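Local atomic coordinates of Lin1840 protein (Listeria innocua serovar 6a, PDB entry 4ZO7), a protein that probably hydrolyses terminal, non-reducing beta-D-glucosyl residues and releases beta-D-glucose, as a metal-binding member of glycosyl hydrolase family 3. Residues 459-464 with 499-504; 375-380 with 602-607; 85-90 with 131-136. The protein carries 2 engineered substitutions. All coordinates share one frame; numbering follows the deposited sequence.

Contact 1: 459-464 with 499-504; sequences VVVLAL and PVVITL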
loop_
_atom_site.group_PDB
_atom_site.type_symbol
_atom_site.label_atom_id
_atom_site.label_comp_id
_atom_site.label_asym_id
_atom_site.label_seq_id
_atom_site.Cartn_x
_atom_site.Cartn_y
_atom_site.Cartn_z
ATOM N N VAL A 459 -28.800 31.677 8.681
ATOM C CA VAL A 459 -27.639 30.859 8.248
ATOM C C VAL A 459 -27.745 29.508 8.915
ATOM O O VAL A 459 -28.337 29.380 10.011
ATOM C CB VAL A 459 -26.260 31.451 8.638
ATOM C CG1 VAL A 459 -26.081 32.803 8.012
ATOM C CG2 VAL A 459 -26.118 31.575 10.156
ATOM N N VAL A 460 -27.122 28.515 8.288
ATOM C CA VAL A 460 -27.185 27.149 8.809
ATOM C C VAL A 460 -25.789 26.720 9.275
ATOM O O VAL A 460 -24.839 26.809 8.494
ATOM C CB VAL A 460 -27.637 26.164 7.735
ATOM C CG1 VAL A 460 -27.785 24.784 8.318
ATOM C CG2 VAL A 460 -28.941 26.601 7.070
ATOM N N VAL A 461 -25.685 26.264 10.533
ATOM C CA VAL A 461 -24.498 25.535 11.011
ATOM C C VAL A 461 -24.893 24.047 10.927
ATOM O O VAL A 461 -25.760 23.549 11.712
ATOM C CB VAL A 461 -24.123 25.928 12.455
ATOM C CG1 VAL A 461 -23.003 25.019 13.020
ATOM C CG2 VAL A 461 -23.682 27.386 12.502
ATOM N N LEU A 462 -24.305 23.350 9.959
ATOM C CA LEU A 462 -24.608 21.937 9.692
ATOM C C LEU A 462 -23.501 21.123 10.362
ATOM O O LEU A 462 -22.375 21.150 9.950
ATOM C CB LEU A 462 -24.703 21.673 8.186
ATOM C CG LEU A 462 -24.854 20.212 7.771
ATOM C CD1 LEU A 462 -26.131 19.626 8.323
ATOM C CD2 LEU A 462 -24.853 20.080 6.251
ATOM N N ALA A 463 -23.835 20.443 11.444
ATOM C CA ALA A 463 -22.866 19.771 12.224
ATOM C C ALA A 463 -22.905 18.263 11.948
ATOM O O ALA A 463 -23.832 17.499 12.337
ATOM C CB ALA A 463 -23.043 20.121 13.709
ATOM N N LEU A 464 -21.857 17.844 11.233
ATOM C CA LEU A 464 -21.694 16.470 10.750
ATOM C C LEU A 464 -20.564 15.800 11.513
ATOM O O LEU A 464 -19.698 16.447 12.098
ATOM C CB LEU A 464 -21.351 16.485 9.235
ATOM C CG LEU A 464 -22.377 17.238 8.364
ATOM C CD1 LEU A 464 -22.020 17.048 6.923
ATOM C CD2 LEU A 464 -23.786 16.687 8.582
ATOM N N PRO A 499 -27.133 30.454 3.379
ATOM C CA PRO A 499 -25.684 30.116 3.490
ATOM C C PRO A 499 -25.405 29.052 4.542
ATOM O O PRO A 499 -26.045 29.068 5.617
ATOM C CB PRO A 499 -25.028 31.452 3.943
ATOM C CG PRO A 499 -26.100 32.495 3.921
ATOM C CD PRO A 499 -27.437 31.801 3.918
ATOM N N VAL A 500 -24.473 28.140 4.260
ATOM C CA VAL A 500 -24.239 26.976 5.138
ATOM C C VAL A 500 -22.763 26.899 5.620
ATOM O O VAL A 500 -21.829 26.926 4.777
ATOM C CB VAL A 500 -24.564 25.683 4.344
ATOM C CG1 VAL A 500 -24.339 24.446 5.191
ATOM C CG2 VAL A 500 -25.983 25.685 3.787
ATOM N N VAL A 501 -22.543 26.804 6.943
ATOM C CA VAL A 501 -21.227 26.463 7.466
ATOM C C VAL A 501 -21.327 25.039 7.920
ATOM O O VAL A 501 -22.158 24.756 8.804
ATOM C CB VAL A 501 -20.855 27.072 8.843
ATOM C CG1 VAL A 501 -19.345 26.907 9.118
ATOM C CG2 VAL A 501 -21.276 28.493 8.953
ATOM N N ILE A 502 -20.421 24.177 7.448
ATOM C CA ILE A 502 -20.346 22.812 7.984
ATOM C C ILE A 502 -19.221 22.736 9.038
ATOM O O ILE A 502 -18.069 23.095 8.760
ATOM C CB ILE A 502 -20.098 21.768 6.900
ATOM C CG1 ILE A 502 -21.297 21.689 5.960
ATOM C CG2 ILE A 502 -19.792 20.425 7.557
ATOM C CD1 ILE A 502 -21.137 20.686 4.834
ATOM N N THR A 503 -19.578 22.261 10.225
ATOM C CA THR A 503 -18.654 22.013 11.300
ATOM C C THR A 503 -18.573 20.502 11.401
ATOM O O THR A 503 -19.547 19.831 11.696
ATOM C CB THR A 503 -19.096 22.623 12.622
ATOM O OG1 THR A 503 -20.447 22.219 12.900
ATOM C CG2 THR A 503 -19.079 24.142 12.543
ATOM N N LEU A 504 -17.399 19.990 11.027
ATOM C CA LEU A 504 -17.141 18.559 10.934
ATOM C C LEU A 504 -16.312 18.030 12.145
ATOM O O LEU A 504 -15.301 18.603 12.547
ATOM C CB LEU A 504 -16.399 18.307 9.619
ATOM C CG LEU A 504 -15.976 16.906 9.313
ATOM C CD1 LEU A 504 -17.215 16.039 9.066
ATOM C CD2 LEU A 504 -15.030 16.949 8.094
#
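Val460 and Val501 lie in two neighbouring parallel strands, 459-464 and 500-504, with Pro499 just before the second, and the backbone does most of the joining. Val460 N donates to Pro499 O (2.9 Å), and Val460 O accepts from Val501 N (2.8 Å). Leu462 repeats the pattern, its N donating to Val501 O and its O accepting from Thr503 N; Leu464 N then donates to Thr503 O at 3.1 Å. Between them run CA-H...O contacts such as Val461 CA to Val501 O at 3.3 Å.

Apolar contacts fill both faces. On the face of Val460, Leu462 and Leu464, the side chains of Leu462 and Ile502 run alongside each other, with CD2 of Leu462 3.9 Å from CG1 of Ile502; helix 484-494, which links the strands in a right-handed beta-alpha-beta crossover, packs here. The other face, with Val461, Val501 and Thr503, meets Leu540 of helix 532-541.

One polar group breaks this pattern. Thr503 OG1, turned between its own backbone N and carbonyl carbon (chi1 52°), sits 3.4 Å from Ala463 CB. This buried hydroxyl has no hydrogen-bond partner in the model, so cohesion here rests on backbone bonds and hydrocarbon packing.

Contact 2: 375-380 with 602-607; sequences AVLLEN and KSYSEF. With BGC (beta-D-glucopyranose), chain D.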
loop_
_atom_site.group_PDB
_atom_site.type_symbol
_atom_site.label_atom_id
_atom_site.label_comp_id
_atom_site.label_asym_id
_atom_site.label_seq_id
_atom_site.Cartn_x
_atom_site.Cartn_y
_atom_site.Cartn_z
ATOM N N ALA A 375 -8.141 23.402 15.288
ATOM C CA ALA A 375 -9.146 23.324 14.281
ATOM C C ALA A 375 -8.570 23.876 12.957
ATOM O O ALA A 375 -7.709 24.747 12.997
ATOM C CB ALA A 375 -10.328 24.108 14.663
ATOM N N VAL A 376 -9.040 23.341 11.826
ATOM C CA VAL A 376 -8.588 23.789 10.487
ATOM C C VAL A 376 -9.756 24.372 9.655
ATOM O O VAL A 376 -10.702 23.698 9.385
ATOM C CB VAL A 376 -7.957 22.633 9.686
ATOM C CG1 VAL A 376 -7.463 23.111 8.315
ATOM C CG2 VAL A 376 -6.864 21.950 10.504
ATOM N N LEU A 377 -9.656 25.632 9.247
ATOM C CA LEU A 377 -10.612 26.218 8.337
ATOM C C LEU A 377 -10.262 25.791 6.943
ATOM O O LEU A 377 -9.213 26.192 6.443
ATOM C CB LEU A 377 -10.599 27.768 8.402
ATOM C CG LEU A 377 -11.649 28.564 7.576
ATOM C CD1 LEU A 377 -13.051 28.187 8.073
ATOM C CD2 LEU A 377 -11.369 30.063 7.732
ATOM N N LEU A 378 -11.150 25.016 6.318
ATOM C CA LEU A 378 -10.949 24.443 4.982
ATOM C C LEU A 378 -11.564 25.268 3.827
ATOM O O LEU A 378 -11.002 25.327 2.738
ATOM C CB LEU A 378 -11.450 22.955 4.991
ATOM C CG LEU A 378 -10.682 22.051 5.955
ATOM C CD1 LEU A 378 -11.185 20.612 5.947
ATOM C CD2 LEU A 378 -9.235 21.999 5.543
ATOM N N GLU A 379 -12.745 25.850 4.063
ATOM C CA GLU A 379 -13.400 26.730 3.061
ATOM C C GLU A 379 -14.098 27.904 3.769
ATOM O O GLU A 379 -14.618 27.758 4.870
ATOM C CB GLU A 379 -14.442 26.008 2.182
ATOM C CG GLU A 379 -14.024 24.697 1.500
ATOM C CD GLU A 379 -13.144 24.865 0.256
ATOM O OE1 GLU A 379 -12.960 26.032 -0.236
ATOM O OE2 GLU A 379 -12.629 23.799 -0.224
ATOM N N ASN A 380 -14.147 29.048 3.110
ATOM C CA ASN A 380 -14.917 30.183 3.622
ATOM C C ASN A 380 -15.161 31.106 2.461
ATOM O O ASN A 380 -14.390 32.016 2.208
ATOM C CB ASN A 380 -14.139 30.890 4.723
ATOM C CG ASN A 380 -14.953 31.916 5.465
ATOM O OD1 ASN A 380 -16.173 31.885 5.436
ATOM N ND2 ASN A 380 -14.269 32.824 6.150
ATOM N N LYS A 602 -7.008 27.909 6.262
ATOM C CA LYS A 602 -7.306 29.292 6.053
ATOM C C LYS A 602 -7.336 30.112 7.382
ATOM O O LYS A 602 -7.162 29.573 8.501
ATOM C CB LYS A 602 -8.606 29.390 5.235
ATOM C CG LYS A 602 -8.544 28.721 3.855
ATOM C CD LYS A 602 -9.908 28.721 3.199
ATOM C CE LYS A 602 -10.356 30.101 2.775
ATOM N NZ LYS A 602 -9.546 30.543 1.601
ATOM N N SER A 603 -7.537 31.424 7.240
ATOM C CA SER A 603 -7.577 32.361 8.385
ATOM C C SER A 603 -8.577 33.502 8.028
ATOM O O SER A 603 -8.822 33.784 6.853
ATOM C CB SER A 603 -6.161 32.938 8.576
ATOM O OG SER A 603 -6.117 34.067 9.460
ATOM N N TYR A 604 -9.078 34.205 9.028
ATOM C CA TYR A 604 -9.831 35.447 8.809
ATOM C C TYR A 604 -8.879 36.638 8.509
ATOM O O TYR A 604 -9.319 37.688 8.108
ATOM C CB TYR A 604 -10.703 35.762 10.043
ATOM C CG TYR A 604 -11.705 34.674 10.425
ATOM C CD1 TYR A 604 -12.279 33.829 9.445
ATOM C CD2 TYR A 604 -12.083 34.491 11.762
ATOM C CE1 TYR A 604 -13.196 32.851 9.791
ATOM C CE2 TYR A 604 -12.994 33.527 12.135
ATOM C CZ TYR A 604 -13.556 32.680 11.164
ATOM O OH TYR A 604 -14.480 31.682 11.512
ATOM N N SER A 605 -7.586 36.473 8.755
ATOM C CA SER A 605 -6.567 37.460 8.451
ATOM C C SER A 605 -5.961 37.261 7.054
ATOM O O SER A 605 -6.408 36.396 6.313
ATOM C CB SER A 605 -5.507 37.366 9.518
ATOM O OG SER A 605 -6.101 37.475 10.792
ATOM N N GLU A 606 -5.002 38.095 6.677
ATOM C CA GLU A 606 -4.331 37.974 5.379
ATOM C C GLU A 606 -2.883 38.316 5.681
ATOM O O GLU A 606 -2.634 39.253 6.409
ATOM C CB GLU A 606 -4.882 39.014 4.420
ATOM C CG GLU A 606 -5.397 38.529 3.111
ATOM C CD GLU A 606 -5.271 39.603 2.040
ATOM O OE1 GLU A 606 -6.053 40.557 2.103
ATOM O OE2 GLU A 606 -4.380 39.513 1.148
ATOM N N PHE A 607 -1.929 37.577 5.161
ATOM C CA PHE A 607 -0.539 37.779 5.601
ATOM C C PHE A 607 0.360 37.907 4.432
ATOM O O PHE A 607 0.064 37.373 3.392
ATOM C CB PHE A 607 -0.026 36.636 6.442
ATOM C CG PHE A 607 -0.843 36.365 7.678
ATOM C CD1 PHE A 607 -0.585 37.027 8.883
ATOM C CD2 PHE A 607 -1.852 35.398 7.645
ATOM C CE1 PHE A 607 -1.345 36.758 10.002
ATOM C CE2 PHE A 607 -2.632 35.149 8.751
ATOM C CZ PHE A 607 -2.374 35.812 9.932
HETATM C C2 BGC D . -8.819 25.535 -2.033
HETATM C C3 BGC D . -10.281 25.065 -1.926
HETATM C C4 BGC D . -10.600 24.080 -3.039
HETATM C C5 BGC D . -9.527 22.974 -3.063
HETATM C C6 BGC D . -9.777 21.908 -4.122
HETATM C C1 BGC D . -7.860 24.340 -2.047
HETATM O O1 BGC D . -6.492 24.789 -2.067
HETATM O O2 BGC D . -8.493 26.383 -0.936
HETATM O O3 BGC D . -11.188 26.173 -1.883
HETATM O O4 BGC D . -11.811 23.393 -2.727
HETATM O O5 BGC D . -8.205 23.522 -3.176
HETATM O O6 BGC D . -8.763 20.915 -4.004
HETATM O O HOH W 1 -7.226 27.092 9.784
HETATM O O HOH W 2 -11.351 33.078 5.461
#
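Leu377 and Lys602 cross obliquely where an edge strand meets the loop 602-607. The leucine sends CG anti to its backbone N (chi1 -175°), which carries CD2 to within 3.8 Å of Lys602 CB. The same methyl approaches the Tyr604 ring, 3.9 Å from CE1, its side chain standing roughly perpendicular to that of the tyrosine. Asn380 reaches the ring differently: its ND2 lies at the edge, near the ring plane, with the amide turned 61° from the ring. The polar ends of these two are held from outside, Asn380 OD1 by Leu385 N and Tyr604 OH by Leu539 O.

Lys602 uses its hydrocarbon portion. Bends at the third and fourth torsions fold the chain along strand 376-380, bringing CD to 3.6 Å from Leu378 O and CE near Asn380 N.

Between the backbones, Lys602 N donates to Leu377 O at 2.8 Å. One water bridges Leu377 N to Lys602 O, and another joins Asn380 ND2 to Ser603 O. The strand forms an edge of the mixed sheet in the C-terminal family 3 domain and runs antiparallel to 521-524, where Leu378 and Glu379 make a classic beta bulge opposite Leu522. In the loop, Ser603 OG accepts from Ser605 N, an ST turn.

Glu379 leaves the backbone away from the loop, and its carboxylate meets a bound beta-D-glucopyranose. O4 bonds to OE2 at 2.7 Å; O3 also donates to OE1, though the modelled 2.4 Å is very short and its exact length doubtful. Tyr596 OH also bonds to OE2, while Tyr600 OH and Phe595 O hold the sugar.

Contact 3: 85-90 with 131-136; sequences PLVFMA and HHVTFS. With GLC (alpha-D-glucopyranose), chain I.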
loop_
_atom_site.group_PDB
_atom_site.type_symbol
_atom_site.label_atom_id
_atom_site.label_comp_id
_atom_site.label_asym_id
_atom_site.label_seq_id
_atom_site.Cartn_x
_atom_site.Cartn_y
_atom_site.Cartn_z
ATOM N N PRO A 85 7.636 -1.620 45.584
ATOM C CA PRO A 85 6.287 -1.175 45.235
ATOM C C PRO A 85 5.894 -1.358 43.775
ATOM O O PRO A 85 6.727 -1.502 42.939
ATOM C CB PRO A 85 6.313 0.327 45.555
ATOM C CG PRO A 85 7.626 0.629 46.154
ATOM C CD PRO A 85 8.543 -0.469 45.730
ATOM N N LEU A 86 4.595 -1.357 43.504
ATOM C CA LEU A 86 4.049 -1.487 42.176
ATOM C C LEU A 86 4.274 -0.171 41.439
ATOM O O LEU A 86 4.186 0.922 42.020
ATOM C CB LEU A 86 2.541 -1.811 42.228
ATOM C CG LEU A 86 2.289 -3.280 42.619
ATOM C CD1 LEU A 86 0.934 -3.444 43.240
ATOM C CD2 LEU A 86 2.446 -4.221 41.445
ATOM N N VAL A 87 4.552 -0.299 40.148
ATOM C CA VAL A 87 4.446 0.870 39.256
ATOM C C VAL A 87 3.109 0.811 38.480
ATOM O O VAL A 87 2.712 -0.256 37.954
ATOM C CB VAL A 87 5.661 1.005 38.323
ATOM C CG1 VAL A 87 5.888 -0.250 37.484
ATOM C CG2 VAL A 87 5.521 2.255 37.488
ATOM N N PHE A 88 2.425 1.949 38.475
ATOM C CA PHE A 88 1.116 2.159 37.914
ATOM C C PHE A 88 1.169 2.916 36.567
ATOM O O PHE A 88 1.623 4.047 36.479
ATOM C CB PHE A 88 0.271 2.942 38.902
ATOM C CG PHE A 88 -0.229 2.115 40.061
ATOM C CD1 PHE A 88 0.584 1.846 41.145
ATOM C CD2 PHE A 88 -1.506 1.619 40.058
ATOM C CE1 PHE A 88 0.132 1.082 42.228
ATOM C CE2 PHE A 88 -1.956 0.805 41.096
ATOM C CZ PHE A 88 -1.141 0.549 42.197
ATOM N N MET A 89 0.617 2.291 35.541
ATOM C CA MET A 89 0.688 2.814 34.161
ATOM C C MET A 89 -0.719 3.000 33.580
ATOM O O MET A 89 -1.659 2.285 33.948
ATOM C CB MET A 89 1.501 1.855 33.304
ATOM C CG MET A 89 2.885 1.577 33.908
ATOM S SD MET A 89 3.928 1.000 32.575
ATOM C CE MET A 89 5.160 0.263 33.622
ATOM N N ALA A 90 -0.874 3.999 32.723
ATOM C CA ALA A 90 -2.219 4.290 32.167
ATOM C C ALA A 90 -2.151 4.973 30.810
ATOM O O ALA A 90 -1.129 5.549 30.405
ATOM C CB ALA A 90 -2.988 5.169 33.119
ATOM N N HIS A 131 -1.367 7.811 38.889
ATOM C CA HIS A 131 -0.659 7.200 37.752
ATOM C C HIS A 131 0.768 7.695 37.618
ATOM O O HIS A 131 1.021 8.856 37.766
ATOM C CB HIS A 131 -1.406 7.491 36.449
ATOM C CG HIS A 131 -2.854 7.089 36.463
ATOM N ND1 HIS A 131 -3.256 5.766 36.508
ATOM C CD2 HIS A 131 -3.987 7.831 36.487
ATOM C CE1 HIS A 131 -4.569 5.710 36.544
ATOM N NE2 HIS A 131 -5.038 6.944 36.544
ATOM N N HIS A 132 1.702 6.796 37.324
ATOM C CA HIS A 132 3.121 7.097 37.309
ATOM C C HIS A 132 3.679 7.217 35.881
ATOM O O HIS A 132 4.681 7.919 35.691
ATOM C CB HIS A 132 3.914 5.992 37.997
ATOM C CG HIS A 132 3.481 5.705 39.397
ATOM N ND1 HIS A 132 3.526 4.440 39.935
ATOM C CD2 HIS A 132 2.972 6.500 40.357
ATOM C CE1 HIS A 132 3.105 4.474 41.187
ATOM N NE2 HIS A 132 2.766 5.714 41.471
ATOM N N VAL A 133 3.064 6.475 34.943
ATOM C CA VAL A 133 3.489 6.346 33.546
ATOM C C VAL A 133 2.275 6.498 32.669
ATOM O O VAL A 133 1.193 5.949 32.982
ATOM C CB VAL A 133 4.052 4.939 33.197
ATOM C CG1 VAL A 133 4.553 4.894 31.751
ATOM C CG2 VAL A 133 5.159 4.540 34.141
ATOM N N THR A 134 2.431 7.238 31.581
ATOM C CA THR A 134 1.418 7.271 30.526
ATOM C C THR A 134 1.886 6.664 29.224
ATOM O O THR A 134 3.047 6.845 28.846
ATOM C CB THR A 134 0.942 8.678 30.199
ATOM O OG1 THR A 134 -0.036 8.565 29.175
ATOM C CG2 THR A 134 2.076 9.579 29.732
ATOM N N PHE A 135 0.969 5.998 28.504
ATOM C CA PHE A 135 1.341 5.336 27.272
ATOM C C PHE A 135 1.173 6.349 26.150
ATOM O O PHE A 135 0.295 6.221 25.284
ATOM C CB PHE A 135 0.533 4.045 27.023
ATOM C CG PHE A 135 0.712 2.960 28.073
ATOM C CD1 PHE A 135 1.974 2.484 28.415
ATOM C CD2 PHE A 135 -0.365 2.451 28.702
ATOM C CE1 PHE A 135 2.126 1.474 29.371
ATOM C CE2 PHE A 135 -0.259 1.418 29.606
ATOM C CZ PHE A 135 1.021 0.917 29.951
ATOM N N SER A 136 2.026 7.355 26.189
ATOM C CA SER A 136 2.050 8.458 25.208
ATOM C C SER A 136 3.456 9.106 25.225
ATOM O O SER A 136 4.124 9.070 26.249
ATOM C CB SER A 136 0.977 9.476 25.611
ATOM O OG SER A 136 0.945 10.683 24.845
HETATM C C1 GLC I . -2.345 -1.788 23.567
HETATM C C2 GLC I . -2.341 -0.600 22.565
HETATM C C3 GLC I . -1.636 0.620 23.161
HETATM C C4 GLC I . -2.109 0.928 24.577
HETATM C C5 GLC I . -2.015 -0.320 25.428
HETATM C C6 GLC I . -2.495 -0.065 26.865
HETATM O O1 GLC I . -1.082 -2.423 23.753
HETATM O O2 GLC I . -1.669 -0.867 21.358
HETATM O O3 GLC I . -1.750 1.747 22.321
HETATM O O4 GLC I . -1.266 1.902 25.095
HETATM O O5 GLC I . -2.799 -1.357 24.847
HETATM O O6 GLC I . -3.858 0.204 26.827
HETATM O O HOH W 3 -2.642 2.845 36.508
#
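His132 places CG anti to its own carbonyl carbon (chi1 -56°), which brings a face of its imidazole against Phe88 CB, 4.1 Å from the ring centroid, and the chi1 of Phe88 (-76°) sets its phenyl edge at His132 CE1. His132 ND1 also accepts from Phe88 N at 3.1 Å, although that donor stands well out of the imidazole plane. Phe88 O is gripped in return by two amides, those of His132 and Val133.

Both residues sit on or beside the neighbouring parallel strands 87-90 and 133-134, in the eight-stranded barrel sheet of the N-terminal, TIM-barrel-type domain. Met89 pairs with Val133 and Ala90 with Thr134; Ala90 N bonds to Val133 O, and Phe135 N to Ala90 O. Met89 and Val133 lie side by side, Met89 CG 3.6 Å from Val133 CB, and both touch Leu233 of strand 233-236.

Beyond them, Met89 makes an oblique Met-aromatic contact with Phe135, SD 4.8 Å from the ring centroid. Phe135 centres an inverse gamma turn, and its CB comes within 3.4 Å of O4 of a bound alpha-D-glucopyranose. Ala90 CB covers one face of His131, whose ND1 shares a water with Met89 O, while Tyr96 OH bonds to its NE2.

In the fold
Contacts 1 and 2 belong to one mixed sheet of the C-terminal family 3 domain. Contact 1 is nested within the loop that contact 2 closes, and their centres lie about 16 Å apart, with nearest atoms about 6 Å apart. Contact 1 holds inner strands; contact 2 joins the edge strand 376-380 to the loop 602-607 and touches a bound glucose, which stays about 12 Å from the side chain of Ile502. Contact 3 sits in the barrel on the opposite side of the chain's centre, about 41 and 40 Å from contacts 1 and 2, centre to centre. Its sugar is a separate one, held by Asp91, Lys191 and His192 among others, with a further glucose about 8 Å from Phe135.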